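Beta-glucanase (Podospora anserina, PDB 4LE4) probably hydrolyses beta-glucans, acting as a fungal glycoside hydrolase of family 131. Local coordinates at residues I3-R8 and S227-E232; Y96-L101 and N164-I169; A54-R59 and S239-G244; E81-T86 and D204-V209. All coordinates share one frame; numbering follows the deposited sequence.

How the interactions relate
Interactions 1 and 2 lie side by side in one antiparallel sheet, their centres about 9 Å apart, because strand 222-233 neighbours strand 94-102. Interaction 4 belongs to the other sheet, about 11 Å from interaction 1 and 13 Å from interaction 2, centre to centre. Trp205 reaches across to Tyr97 and Val229, so the sheets meet in a shared apolar interior. Interaction 3 joins two loops beside interaction 1 and is farthest from interaction 4, about 20 Å between centres. Along the chain, interaction 2 is nested inside the loop closed by interaction 4, and interaction 4 inside that of interaction 1, whose segments alternate with those of interaction 3. Residues near both termini are thereby brought together.

Interaction 1 (I3-R8 and S227-E232); sequences ILWDGR and SGVYIE
Antiparallel pairing of Ile3, Trp5 and Asp6 with Glu232, Ile231 and Tyr230 fastens the N-terminal strand 2-6 to the long strand 222-233, which also pairs with strand 94-102. The register slips at Leu4: Ile231 O accepts from Leu4 N at 2.8 Å and also from Trp5 N at 3.2 Å, while Ile231 N returns a nearly straight bond to Trp5 O. This is a classic beta bulge, set here in one sheet of the beta sandwich expected for the concanavalin clan.

The two faces differ in chemistry. On the Trp5 side, CG stands anti to the backbone N (chi1 167°), and the six-membered part of the indole reaches the opposite strand. Its CE3 comes 3.6 Å from Ile231 CD1, and Val229 CG1 sits at the ring edge, 3.8 Å from CZ3. The indole NE1 is held by Pro29 O.

On the Tyr230 side, the Arg8 guanidinium lies over the phenol face as a cation-pi pair, CZ 5.0 Å from the ring centroid and the planes 35° apart. His98 stacks on the opposite face of that ring. Arg8 also grips Asp6 side-on, NE to OD1 and NH1 to OD2, both at 3.0 Å. An alanine in place of Arg8 would probably leave the Asp6 carboxylate without its charged mate and Tyr230 without the cation on that face. The backbone N of Arg8 bonds to Asp6 OD1 as well, closing an Asx turn. Farther along, a water accepts from Val229 N and donates to Gly7 O, bridging the two segments beyond the Asp6-Tyr230 pair.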
loop_
_atom_site.group_PDB
_atom_site.type_symbol
_atom_site.label_atom_id
_atom_site.label_comp_id
_atom_site.label_asym_id
_atom_site.label_seq_id
_atom_site.Cartn_x
_atom_site.Cartn_y
_atom_site.Cartn_z
ATOM N N ILE A 3 1.378 -17.938 4.551
ATOM C CA ILE A 3 1.566 -16.524 4.870
ATOM C C ILE A 3 2.952 -16.345 5.443
ATOM O O ILE A 3 3.256 -16.913 6.498
ATOM C CB ILE A 3 0.572 -16.031 5.923
ATOM C CG1 ILE A 3 -0.838 -16.105 5.356
ATOM C CG2 ILE A 3 0.949 -14.591 6.363
ATOM C CD1 ILE A 3 -1.940 -15.792 6.380
ATOM N N LEU A 4 3.788 -15.555 4.771
ATOM C CA LEU A 4 5.141 -15.304 5.243
ATOM C C LEU A 4 5.133 -14.189 6.268
ATOM O O LEU A 4 5.901 -14.198 7.228
ATOM C CB LEU A 4 6.052 -14.877 4.088
ATOM C CG LEU A 4 6.288 -15.880 2.967
ATOM C CD1 LEU A 4 7.179 -15.253 1.912
ATOM C CD2 LEU A 4 6.952 -17.125 3.543
ATOM N N TRP A 5 4.277 -13.200 6.043
ATOM C CA TRP A 5 4.187 -12.076 6.957
ATOM C C TRP A 5 2.763 -11.522 6.890
ATOM O O TRP A 5 2.168 -11.415 5.818
ATOM C CB TRP A 5 5.218 -11.005 6.588
ATOM C CG TRP A 5 4.982 -9.676 7.276
ATOM C CD1 TRP A 5 5.435 -9.286 8.500
ATOM C CD2 TRP A 5 4.247 -8.564 6.742
ATOM N NE1 TRP A 5 5.039 -7.986 8.767
ATOM C CE2 TRP A 5 4.306 -7.524 7.698
ATOM C CE3 TRP A 5 3.554 -8.346 5.539
ATOM C CZ2 TRP A 5 3.689 -6.266 7.495
ATOM C CZ3 TRP A 5 2.927 -7.066 5.330
ATOM C CH2 TRP A 5 3.012 -6.066 6.310
ATOM N N ASP A 6 2.216 -11.226 8.064
ATOM C CA ASP A 6 0.850 -10.732 8.197
ATOM C C ASP A 6 0.826 -9.268 8.645
ATOM O O ASP A 6 1.248 -8.925 9.764
ATOM C CB ASP A 6 0.107 -11.585 9.226
ATOM C CG ASP A 6 -1.389 -11.511 9.075
ATOM O OD1 ASP A 6 -1.889 -10.426 8.686
ATOM O OD2 ASP A 6 -2.073 -12.529 9.375
ATOM N N GLY A 7 0.293 -8.401 7.780
ATOM C CA GLY A 7 0.248 -7.006 8.144
ATOM C C GLY A 7 -1.180 -6.538 8.288
ATOM O O GLY A 7 -1.453 -5.360 8.107
ATOM N N ARG A 8 -2.082 -7.440 8.664
ATOM C CA ARG A 8 -3.474 -7.065 8.784
ATOM C C ARG A 8 -3.916 -6.407 10.084
ATOM O O ARG A 8 -5.081 -6.091 10.218
ATOM C CB ARG A 8 -4.338 -8.273 8.453
ATOM C CG ARG A 8 -4.231 -8.577 6.962
ATOM C CD ARG A 8 -4.938 -9.819 6.574
ATOM N NE ARG A 8 -4.403 -11.033 7.187
ATOM C CZ ARG A 8 -4.934 -12.235 6.995
ATOM N NH1 ARG A 8 -4.400 -13.307 7.574
ATOM N NH2 ARG A 8 -6.013 -12.367 6.232
ATOM N N SER A 227 -6.515 -2.315 4.022
ATOM C CA SER A 227 -6.813 -3.535 4.781
ATOM C C SER A 227 -6.227 -4.713 4.010
ATOM O O SER A 227 -5.737 -4.538 2.894
ATOM C CB SER A 227 -8.322 -3.730 5.014
ATOM O OG SER A 227 -9.065 -3.892 3.832
ATOM N N GLY A 228 -6.217 -5.889 4.632
ATOM C CA GLY A 228 -5.731 -7.061 3.935
ATOM C C GLY A 228 -4.303 -7.004 3.434
ATOM O O GLY A 228 -4.006 -7.560 2.397
ATOM N N VAL A 229 -3.424 -6.369 4.175
ATOM C CA VAL A 229 -2.025 -6.291 3.775
ATOM C C VAL A 229 -1.274 -7.522 4.312
ATOM O O VAL A 229 -1.228 -7.718 5.508
ATOM C CB VAL A 229 -1.368 -5.052 4.385
ATOM C CG1 VAL A 229 0.121 -4.984 3.948
ATOM C CG2 VAL A 229 -2.150 -3.760 3.941
ATOM N N TYR A 230 -0.719 -8.344 3.435
ATOM C CA TYR A 230 0.053 -9.522 3.861
ATOM C C TYR A 230 0.874 -10.049 2.685
ATOM O O TYR A 230 0.664 -9.673 1.527
ATOM C CB TYR A 230 -0.866 -10.627 4.448
ATOM C CG TYR A 230 -1.809 -11.316 3.471
ATOM C CD1 TYR A 230 -1.481 -12.564 2.925
ATOM C CD2 TYR A 230 -3.039 -10.740 3.109
ATOM C CE1 TYR A 230 -2.353 -13.227 2.045
ATOM C CE2 TYR A 230 -3.913 -11.397 2.229
ATOM C CZ TYR A 230 -3.551 -12.643 1.709
ATOM O OH TYR A 230 -4.401 -13.318 0.875
ATOM N N ILE A 231 1.840 -10.896 2.991
ATOM C CA ILE A 231 2.721 -11.445 1.970
ATOM C C ILE A 231 2.693 -12.960 2.073
ATOM O O ILE A 231 2.848 -13.507 3.162
ATOM C CB ILE A 231 4.154 -10.966 2.178
ATOM C CG1 ILE A 231 4.233 -9.433 2.006
ATOM C CG2 ILE A 231 5.054 -11.661 1.153
ATOM C CD1 ILE A 231 5.554 -8.807 2.575
ATOM N N GLU A 232 2.500 -13.636 0.945
ATOM C CA GLU A 232 2.428 -15.092 0.969
ATOM C C GLU A 232 3.274 -15.707 -0.151
ATOM O O GLU A 232 3.653 -15.031 -1.115
ATOM C CB GLU A 232 0.953 -15.523 0.871
ATOM C CG GLU A 232 0.452 -15.735 -0.508
ATOM C CD GLU A 232 -1.054 -15.940 -0.619
ATOM O OE1 GLU A 232 -1.656 -16.678 0.179
ATOM O OE2 GLU A 232 -1.637 -15.367 -1.549
HETATM O O HOH W 1 -3.836 -4.591 6.460
HETATM O O HOH W 2 -6.287 -4.920 7.914
#

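Interaction 2 (Y96-L101 and N164-I169)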
loop_
_atom_site.group_PDB
_atom_site.type_symbol
_atom_site.label_atom_id
_atom_site.label_comp_id
_atom_site.label_asym_id
_atom_site.label_seq_id
_atom_site.Cartn_x
_atom_site.Cartn_y
_atom_site.Cartn_z
ATOM N N TYR A 96 3.882 -13.243 -3.308
ATOM C CA TYR A 96 2.719 -12.421 -3.650
ATOM C C TYR A 96 2.527 -11.364 -2.576
ATOM O O TYR A 96 2.421 -11.695 -1.392
ATOM C CB TYR A 96 1.459 -13.272 -3.708
ATOM C CG TYR A 96 1.532 -14.357 -4.749
ATOM C CD1 TYR A 96 1.198 -14.098 -6.082
ATOM C CD2 TYR A 96 1.922 -15.636 -4.400
ATOM C CE1 TYR A 96 1.251 -15.118 -7.045
ATOM C CE2 TYR A 96 1.990 -16.648 -5.344
ATOM C CZ TYR A 96 1.653 -16.386 -6.655
ATOM O OH TYR A 96 1.737 -17.411 -7.573
ATOM N N TYR A 97 2.463 -10.100 -2.987
ATOM C CA TYR A 97 2.309 -8.997 -2.040
ATOM C C TYR A 97 0.883 -8.471 -2.123
ATOM O O TYR A 97 0.495 -7.887 -3.126
ATOM C CB TYR A 97 3.269 -7.868 -2.385
ATOM C CG TYR A 97 4.664 -8.073 -1.890
ATOM C CD1 TYR A 97 5.437 -9.130 -2.368
ATOM C CD2 TYR A 97 5.226 -7.198 -0.960
ATOM C CE1 TYR A 97 6.751 -9.295 -1.923
ATOM C CE2 TYR A 97 6.530 -7.356 -0.511
ATOM C CZ TYR A 97 7.289 -8.407 -1.001
ATOM O OH TYR A 97 8.610 -8.526 -0.597
ATOM N N HIS A 98 0.113 -8.674 -1.065
ATOM C CA HIS A 98 -1.290 -8.261 -1.038
ATOM C C HIS A 98 -1.580 -6.957 -0.297
ATOM O O HIS A 98 -0.897 -6.586 0.653
ATOM C CB HIS A 98 -2.153 -9.288 -0.288
ATOM C CG HIS A 98 -2.378 -10.589 -0.989
ATOM N ND1 HIS A 98 -1.504 -11.655 -0.898
ATOM C CD2 HIS A 98 -3.431 -11.026 -1.721
ATOM C CE1 HIS A 98 -2.006 -12.690 -1.552
ATOM N NE2 HIS A 98 -3.176 -12.334 -2.055
ATOM N N PHE A 99 -2.637 -6.286 -0.733
ATOM C CA PHE A 99 -3.149 -5.092 -0.047
ATOM C C PHE A 99 -4.437 -4.637 -0.688
ATOM O O PHE A 99 -4.678 -4.900 -1.859
ATOM C CB PHE A 99 -2.149 -3.926 0.038
ATOM C CG PHE A 99 -1.746 -3.337 -1.306
ATOM C CD1 PHE A 99 -0.782 -3.965 -2.070
ATOM C CD2 PHE A 99 -2.341 -2.151 -1.793
ATOM C CE1 PHE A 99 -0.395 -3.452 -3.310
ATOM C CE2 PHE A 99 -1.945 -1.617 -3.066
ATOM C CZ PHE A 99 -0.974 -2.279 -3.808
ATOM N N SER A 100 -5.289 -3.982 0.100
ATOM C CA SER A 100 -6.539 -3.460 -0.417
ATOM C C SER A 100 -6.466 -1.962 -0.062
ATOM O O SER A 100 -5.967 -1.592 0.984
ATOM C CB SER A 100 -7.740 -4.160 0.231
ATOM O OG SER A 100 -7.742 -5.564 -0.080
ATOM N N LEU A 101 -6.940 -1.126 -0.975
ATOM C CA LEU A 101 -6.884 0.325 -0.840
ATOM C C LEU A 101 -8.196 0.992 -1.240
ATOM O O LEU A 101 -8.834 0.563 -2.186
ATOM C CB LEU A 101 -5.775 0.824 -1.777
ATOM C CG LEU A 101 -5.532 2.327 -1.886
ATOM C CD1 LEU A 101 -4.918 2.853 -0.595
ATOM C CD2 LEU A 101 -4.564 2.558 -3.094
ATOM N N ASN A 164 -8.461 -4.322 -4.473
ATOM C CA ASN A 164 -7.654 -5.388 -3.873
ATOM C C ASN A 164 -6.564 -5.723 -4.892
ATOM O O ASN A 164 -6.861 -5.957 -6.045
ATOM C CB ASN A 164 -8.554 -6.608 -3.642
ATOM C CG ASN A 164 -9.901 -6.220 -3.008
ATOM O OD1 ASN A 164 -10.987 -6.376 -3.614
ATOM N ND2 ASN A 164 -9.830 -5.692 -1.819
ATOM N N VAL A 165 -5.321 -5.765 -4.446
ATOM C CA VAL A 165 -4.179 -5.988 -5.333
ATOM C C VAL A 165 -3.233 -7.070 -4.797
ATOM O O VAL A 165 -3.157 -7.304 -3.581
ATOM C CB VAL A 165 -3.308 -4.693 -5.396
ATOM C CG1 VAL A 165 -1.994 -4.930 -6.190
ATOM C CG2 VAL A 165 -4.118 -3.534 -5.982
ATOM N N ALA A 166 -2.592 -7.787 -5.715
ATOM C CA ALA A 166 -1.521 -8.665 -5.318
ATOM C C ALA A 166 -0.432 -8.476 -6.374
ATOM O O ALA A 166 -0.704 -8.620 -7.573
ATOM C CB ALA A 166 -1.948 -10.132 -5.255
ATOM N N TYR A 167 0.773 -8.084 -5.944
ATOM C CA TYR A 167 1.900 -7.992 -6.890
ATOM C C TYR A 167 2.451 -9.429 -6.914
ATOM O O TYR A 167 2.743 -9.961 -5.860
ATOM C CB TYR A 167 3.045 -7.148 -6.352
ATOM C CG TYR A 167 2.750 -5.711 -6.058
ATOM C CD1 TYR A 167 1.876 -4.985 -6.852
ATOM C CD2 TYR A 167 3.420 -5.053 -5.020
ATOM C CE1 TYR A 167 1.675 -3.617 -6.626
ATOM C CE2 TYR A 167 3.230 -3.689 -4.778
ATOM C CZ TYR A 167 2.353 -2.974 -5.590
ATOM O OH TYR A 167 2.159 -1.611 -5.376
ATOM N N GLU A 168 2.555 -10.037 -8.088
ATOM C CA GLU A 168 3.118 -11.392 -8.231
ATOM C C GLU A 168 4.579 -11.119 -8.580
ATOM O O GLU A 168 4.907 -10.757 -9.713
ATOM C CB GLU A 168 2.427 -12.126 -9.385
ATOM C CG GLU A 168 3.131 -13.456 -9.735
ATOM C CD GLU A 168 2.406 -14.310 -10.758
ATOM O OE1 GLU A 168 1.454 -13.836 -11.406
ATOM O OE2 GLU A 168 2.813 -15.484 -10.921
ATOM N N ILE A 169 5.468 -11.261 -7.606
ATOM C CA ILE A 169 6.844 -10.928 -7.877
ATOM C C ILE A 169 7.735 -12.175 -7.916
ATOM O O ILE A 169 7.686 -12.992 -7.006
ATOM C CB ILE A 169 7.378 -9.964 -6.790
ATOM C CG1 ILE A 169 6.393 -8.781 -6.622
ATOM C CG2 ILE A 169 8.796 -9.466 -7.171
ATOM C CD1 ILE A 169 6.832 -7.728 -5.645
#
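The Phe99 and Val165 side chains run alongside each other in the same direction, with Val165 CB 3.9 Å from the centroid of the phenyl ring and over its face. The first torsion of Phe99 (chi1 64°) sets CG between the backbone N and the carbonyl carbon. The phenyl edge then turns to the face of Tyr167 in an offset edge-to-face pair, with planes 68° apart and Phe99 CE1 3.6 Å from Tyr167 CZ. Tyr97 continues this side of the sheet: its CD1 meets Ile169 CD1 at 3.8 Å, and its CB rests near Tyr167 CD2.

On the reverse side, Ala166 CB sits over the His98 ring in a CH-pi contact, 4.1 Å from the centroid. Tyr96 runs alongside Glu168, and its CE1 touches the aliphatic CG at 3.7 Å.

Behind these side chains, strands 94-102 and 163-170 run antiparallel in straightforward register. Paired backbone bonds join Tyr97 with Tyr167 and Phe99 with Val165; the shortest include Val165 N to Phe99 O at 2.8 Å.

Farther out, Tyr167 OH bonds to Ala118 O of the facing sheet, and Tyr97 OH to Ile90 O. Glu168 OE1 takes a salt bridge from Arg189 and a bond from Trp179 NE1, and His98 NE2 reaches Thr237 O.

The sheet thus has an aromatic, apolar side turned to the sandwich interior and a more mixed side with imidazole and carboxylate. On the interior side, the buried phenol oxygens of Tyr97 and Tyr167 are tied to backbone carbonyls, so neighbouring carbon packing and hydroxyl bonds together fix where these rings lie.

Interaction 3 (A54-R59 and S239-G244)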
loop_
_atom_site.group_PDB
_atom_site.type_symbol
_atom_site.label_atom_id
_atom_site.label_comp_id
_atom_site.label_asym_id
_atom_site.label_seq_id
_atom_site.Cartn_x
_atom_site.Cartn_y
_atom_site.Cartn_z
ATOM N N ALA A 54 -15.779 -6.954 2.758
ATOM C CA ALA A 54 -15.780 -8.348 2.295
ATOM C C ALA A 54 -14.606 -9.136 2.849
ATOM O O ALA A 54 -14.591 -10.369 2.825
ATOM C CB ALA A 54 -15.749 -8.378 0.766
ATOM N N ASP A 55 -13.597 -8.421 3.318
ATOM C CA ASP A 55 -12.400 -9.059 3.871
ATOM C C ASP A 55 -12.610 -9.469 5.322
ATOM O O ASP A 55 -12.263 -8.733 6.245
ATOM C CB ASP A 55 -11.199 -8.112 3.839
ATOM C CG ASP A 55 -9.912 -8.773 4.321
ATOM O OD1 ASP A 55 -9.938 -9.947 4.767
ATOM O OD2 ASP A 55 -8.854 -8.117 4.246
ATOM N N THR A 56 -13.129 -10.668 5.517
ATOM C CA THR A 56 -13.376 -11.149 6.870
ATOM C C THR A 56 -12.090 -11.610 7.529
ATOM O O THR A 56 -12.069 -11.982 8.713
ATOM C CB THR A 56 -14.417 -12.291 6.851
ATOM O OG1 THR A 56 -13.933 -13.371 6.060
ATOM C CG2 THR A 56 -15.714 -11.800 6.275
ATOM N N GLY A 57 -10.999 -11.563 6.770
ATOM C CA GLY A 57 -9.710 -11.954 7.304
ATOM C C GLY A 57 -9.015 -10.815 8.047
ATOM O O GLY A 57 -8.047 -11.044 8.778
ATOM N N SER A 58 -9.521 -9.589 7.891
ATOM C CA SER A 58 -8.942 -8.409 8.552
ATOM C C SER A 58 -9.973 -7.879 9.542
ATOM O O SER A 58 -11.103 -7.627 9.157
ATOM C CB SER A 58 -8.656 -7.305 7.531
ATOM O OG SER A 58 -7.628 -7.682 6.638
ATOM N N ARG A 59 -9.600 -7.730 10.810
ATOM C CA ARG A 59 -10.569 -7.230 11.792
ATOM C C ARG A 59 -10.768 -5.718 11.672
ATOM O O ARG A 59 -11.892 -5.208 11.754
ATOM C CB ARG A 59 -10.114 -7.573 13.212
ATOM C CG ARG A 59 -11.069 -7.042 14.279
ATOM C CD ARG A 59 -10.736 -7.657 15.625
ATOM N NE ARG A 59 -9.326 -7.553 15.975
ATOM C CZ ARG A 59 -8.740 -6.488 16.505
ATOM N NH1 ARG A 59 -9.420 -5.372 16.760
ATOM N NH2 ARG A 59 -7.459 -6.565 16.839
ATOM N N SER A 239 -9.075 -15.076 -2.962
ATOM C CA SER A 239 -10.185 -14.616 -2.145
ATOM C C SER A 239 -9.812 -13.327 -1.411
ATOM O O SER A 239 -8.773 -13.259 -0.750
ATOM C CB SER A 239 -10.538 -15.660 -1.092
ATOM O OG SER A 239 -11.419 -15.074 -0.147
ATOM N N VAL A 240 -10.656 -12.316 -1.486
ATOM C CA VAL A 240 -10.310 -11.084 -0.793
ATOM C C VAL A 240 -10.398 -11.228 0.727
ATOM O O VAL A 240 -9.894 -10.372 1.463
ATOM C CB VAL A 240 -11.186 -9.882 -1.263
ATOM C CG1 VAL A 240 -11.099 -9.749 -2.786
ATOM C CG2 VAL A 240 -12.636 -10.052 -0.834
ATOM N N ALA A 241 -11.029 -12.308 1.196
ATOM C CA ALA A 241 -11.137 -12.538 2.636
ATOM C C ALA A 241 -9.873 -13.196 3.209
ATOM O O ALA A 241 -9.798 -13.420 4.410
ATOM C CB ALA A 241 -12.350 -13.387 2.954
ATOM N N GLY A 242 -8.912 -13.533 2.346
ATOM C CA GLY A 242 -7.652 -14.099 2.802
ATOM C C GLY A 242 -7.613 -15.592 3.087
ATOM O O GLY A 242 -8.645 -16.248 3.078
ATOM N N PRO A 243 -6.430 -16.154 3.360
ATOM C CA PRO A 243 -6.307 -17.593 3.644
ATOM C C PRO A 243 -7.122 -18.002 4.872
ATOM O O PRO A 243 -7.324 -17.211 5.786
ATOM C CB PRO A 243 -4.803 -17.779 3.887
ATOM C CG PRO A 243 -4.178 -16.630 3.138
ATOM C CD PRO A 243 -5.122 -15.486 3.447
ATOM N N GLY A 244 -7.593 -19.241 4.896
ATOM C CA GLY A 244 -8.341 -19.703 6.060
ATOM C C GLY A 244 -9.701 -19.099 6.357
ATOM O O GLY A 244 -10.311 -19.416 7.390
#
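Asp55 turns its carboxylate toward the turn at Val240 and Ala241, with CG anti to the backbone N (chi1 -176°). Its OD1 comes 3.3 Å from Val240 O and also lies near Ala241 O, but these are acceptors beside acceptors and make no bond. The donors come from the carboxylate's own loop. Gly57 N meets OD1 on its anti side at 2.8 Å, forming an Asx turn, and Ser58 OG donates to OD2 from above the carboxylate plane at 2.7 Å.

Small groups make the remaining contact. Ala54 CB touches Val240 CG2 at 3.9 Å, and Ala241 CB lies 3.5 Å from Thr56 OG1, whose hydroxyl is bonded to Gln245. Gly57 CA approaches Ala241 O at 3.2 Å as a CA-H...O contact; a CB on Gly57 would strike that oxygen. Each loop is folded as a type I turn, Asp55 to Ser58 and Ser239 to Gly242.

An alanine in place of Asp55 is likely to leave Gly57 N and Ser58 OG without their shared carboxylate and to let the turn shift. No hydrogen bond crosses between the loops; the donors from Gly57 and Ser58 probably temper the repulsion between the Asp55 carboxylate and the facing carbonyls.

Interaction 4 (E81-T86 and D204-V209)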
loop_
_atom_site.group_PDB
_atom_site.type_symbol
_atom_site.label_atom_id
_atom_site.label_comp_id
_atom_site.label_asym_id
_atom_site.label_seq_id
_atom_site.Cartn_x
_atom_site.Cartn_y
_atom_site.Cartn_z
ATOM N N GLU A 81 4.385 6.087 6.053
ATOM C CA GLU A 81 4.629 4.727 5.558
ATOM C C GLU A 81 5.008 3.767 6.677
ATOM O O GLU A 81 5.650 4.166 7.637
ATOM C CB GLU A 81 5.781 4.777 4.515
ATOM C CG GLU A 81 5.462 5.644 3.306
ATOM C CD GLU A 81 6.710 6.254 2.659
ATOM O OE1 GLU A 81 7.802 5.620 2.732
ATOM O OE2 GLU A 81 6.599 7.364 2.085
ATOM N N LEU A 82 4.597 2.500 6.519
ATOM C CA LEU A 82 4.890 1.412 7.431
ATOM C C LEU A 82 5.696 0.417 6.588
ATOM O O LEU A 82 5.418 0.248 5.407
ATOM C CB LEU A 82 3.592 0.698 7.887
ATOM C CG LEU A 82 2.528 1.632 8.476
ATOM C CD1 LEU A 82 1.284 0.857 8.820
ATOM C CD2 LEU A 82 3.117 2.309 9.692
ATOM N N ILE A 83 6.683 -0.220 7.193
ATOM C CA ILE A 83 7.491 -1.212 6.489
ATOM C C ILE A 83 7.372 -2.535 7.257
ATOM O O ILE A 83 7.400 -2.549 8.486
ATOM C CB ILE A 83 8.985 -0.751 6.430
ATOM C CG1 ILE A 83 9.091 0.490 5.531
ATOM C CG2 ILE A 83 9.899 -1.820 5.764
ATOM C CD1 ILE A 83 10.433 1.144 5.614
ATOM N N PRO A 84 7.206 -3.664 6.536
ATOM C CA PRO A 84 7.095 -4.955 7.210
ATOM C C PRO A 84 8.324 -5.222 8.092
ATOM O O PRO A 84 9.470 -4.978 7.674
ATOM C CB PRO A 84 7.022 -5.961 6.051
ATOM C CG PRO A 84 6.407 -5.153 4.939
ATOM C CD PRO A 84 7.133 -3.822 5.083
ATOM N N GLN A 85 8.066 -5.701 9.314
ATOM C CA GLN A 85 9.133 -6.073 10.262
ATOM C C GLN A 85 9.028 -7.593 10.221
ATOM O O GLN A 85 8.060 -8.149 10.740
ATOM C CB GLN A 85 8.833 -5.594 11.686
ATOM C CG GLN A 85 9.847 -6.111 12.718
ATOM C CD GLN A 85 11.250 -5.704 12.348
ATOM O OE1 GLN A 85 11.569 -4.508 12.314
ATOM N NE2 GLN A 85 12.107 -6.692 12.046
ATOM N N THR A 86 10.001 -8.232 9.586
ATOM C CA THR A 86 9.990 -9.687 9.404
ATOM C C THR A 86 11.386 -10.273 9.108
ATOM O O THR A 86 12.306 -9.581 8.656
ATOM C CB THR A 86 9.039 -10.061 8.217
ATOM O OG1 THR A 86 9.030 -11.474 7.996
ATOM C CG2 THR A 86 9.505 -9.388 6.928
ATOM N N ASP A 204 12.072 -3.144 2.676
ATOM C CA ASP A 204 11.939 -1.944 1.879
ATOM C C ASP A 204 10.644 -1.822 1.090
ATOM O O ASP A 204 10.613 -1.168 0.050
ATOM C CB ASP A 204 13.113 -1.845 0.930
ATOM C CG ASP A 204 13.184 -3.022 -0.004
ATOM O OD1 ASP A 204 12.359 -3.942 0.129
ATOM O OD2 ASP A 204 14.077 -3.037 -0.879
ATOM N N TRP A 205 9.587 -2.465 1.568
ATOM C CA TRP A 205 8.301 -2.312 0.909
ATOM C C TRP A 205 7.588 -1.291 1.790
ATOM O O TRP A 205 7.373 -1.523 2.988
ATOM C CB TRP A 205 7.508 -3.606 0.881
ATOM C CG TRP A 205 6.224 -3.441 0.131
ATOM C CD1 TRP A 205 6.020 -2.718 -1.020
ATOM C CD2 TRP A 205 4.964 -4.027 0.459
ATOM N NE1 TRP A 205 4.707 -2.823 -1.430
ATOM C CE2 TRP A 205 4.037 -3.618 -0.536
ATOM C CE3 TRP A 205 4.520 -4.864 1.495
ATOM C CZ2 TRP A 205 2.708 -4.007 -0.520
ATOM C CZ3 TRP A 205 3.185 -5.258 1.498
ATOM C CH2 TRP A 205 2.301 -4.829 0.501
ATOM N N HIS A 206 7.186 -0.188 1.179
ATOM C CA HIS A 206 6.563 0.909 1.903
ATOM C C HIS A 206 5.056 0.877 1.783
ATOM O O HIS A 206 4.496 1.259 0.769
ATOM C CB HIS A 206 7.108 2.244 1.385
ATOM C CG HIS A 206 8.570 2.432 1.635
ATOM N ND1 HIS A 206 9.067 3.487 2.365
ATOM C CD2 HIS A 206 9.643 1.692 1.261
ATOM C CE1 HIS A 206 10.386 3.388 2.439
ATOM N NE2 HIS A 206 10.759 2.305 1.776
ATOM N N VAL A 207 4.417 0.381 2.830
ATOM C CA VAL A 207 2.963 0.279 2.905
ATOM C C VAL A 207 2.519 1.627 3.390
ATOM O O VAL A 207 2.621 1.966 4.581
ATOM C CB VAL A 207 2.532 -0.799 3.908
ATOM C CG1 VAL A 207 0.980 -0.840 4.039
ATOM C CG2 VAL A 207 3.083 -2.131 3.446
ATOM N N GLY A 208 2.002 2.403 2.455
ATOM C CA GLY A 208 1.610 3.745 2.800
ATOM C C GLY A 208 1.673 4.601 1.565
ATOM O O GLY A 208 1.633 4.079 0.450
ATOM N N VAL A 209 1.824 5.906 1.766
ATOM C CA VAL A 209 1.773 6.879 0.687
ATOM C C VAL A 209 2.813 7.974 0.759
ATOM O O VAL A 209 3.125 8.504 1.816
ATOM C CB VAL A 209 0.384 7.612 0.679
ATOM C CG1 VAL A 209 0.254 8.493 -0.619
ATOM C CG2 VAL A 209 -0.765 6.621 0.787
#
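Leu82 and Val207 form an antiparallel hydrogen-bonded pair, with bonds of 2.8 Å from Leu82 N to Val207 O and from Val207 N to Leu82 O, although the short strands diverge to 134° between their directions. They belong to the second sheet of the concanavalin-like sandwich, and the chain turns a corner at Gly208, where a side chain would run into Glu81 CA.

Glu81 and His206 carry the polar contact. His206 ND1 donates to Glu81 OE1 at 2.5 Å, meeting the oxygen on its anti side, with carboxylate and imidazole planes 64° apart. Glu81 OE2 has a salt bridge with Arg79, and His206 NE2 bonds to Glu121, so the histidine connects two glutamates. Over one face of the imidazole lies Ile83 CD1, a CH-pi contact 4.1 Å from the ring centroid; Phe119 also stacks with this ring.

The indole of Trp205 is pinned by NE1 to Ala118 O. Val207 CG2 lies over one indole face, 3.6 Å above the plane. Pro84 meets the same indole at its edge, the two side chains crossing at about a right angle with CG 3.9 Å from Trp205 CE3, and Pro84 CD rests 3.1 Å from Trp205 O.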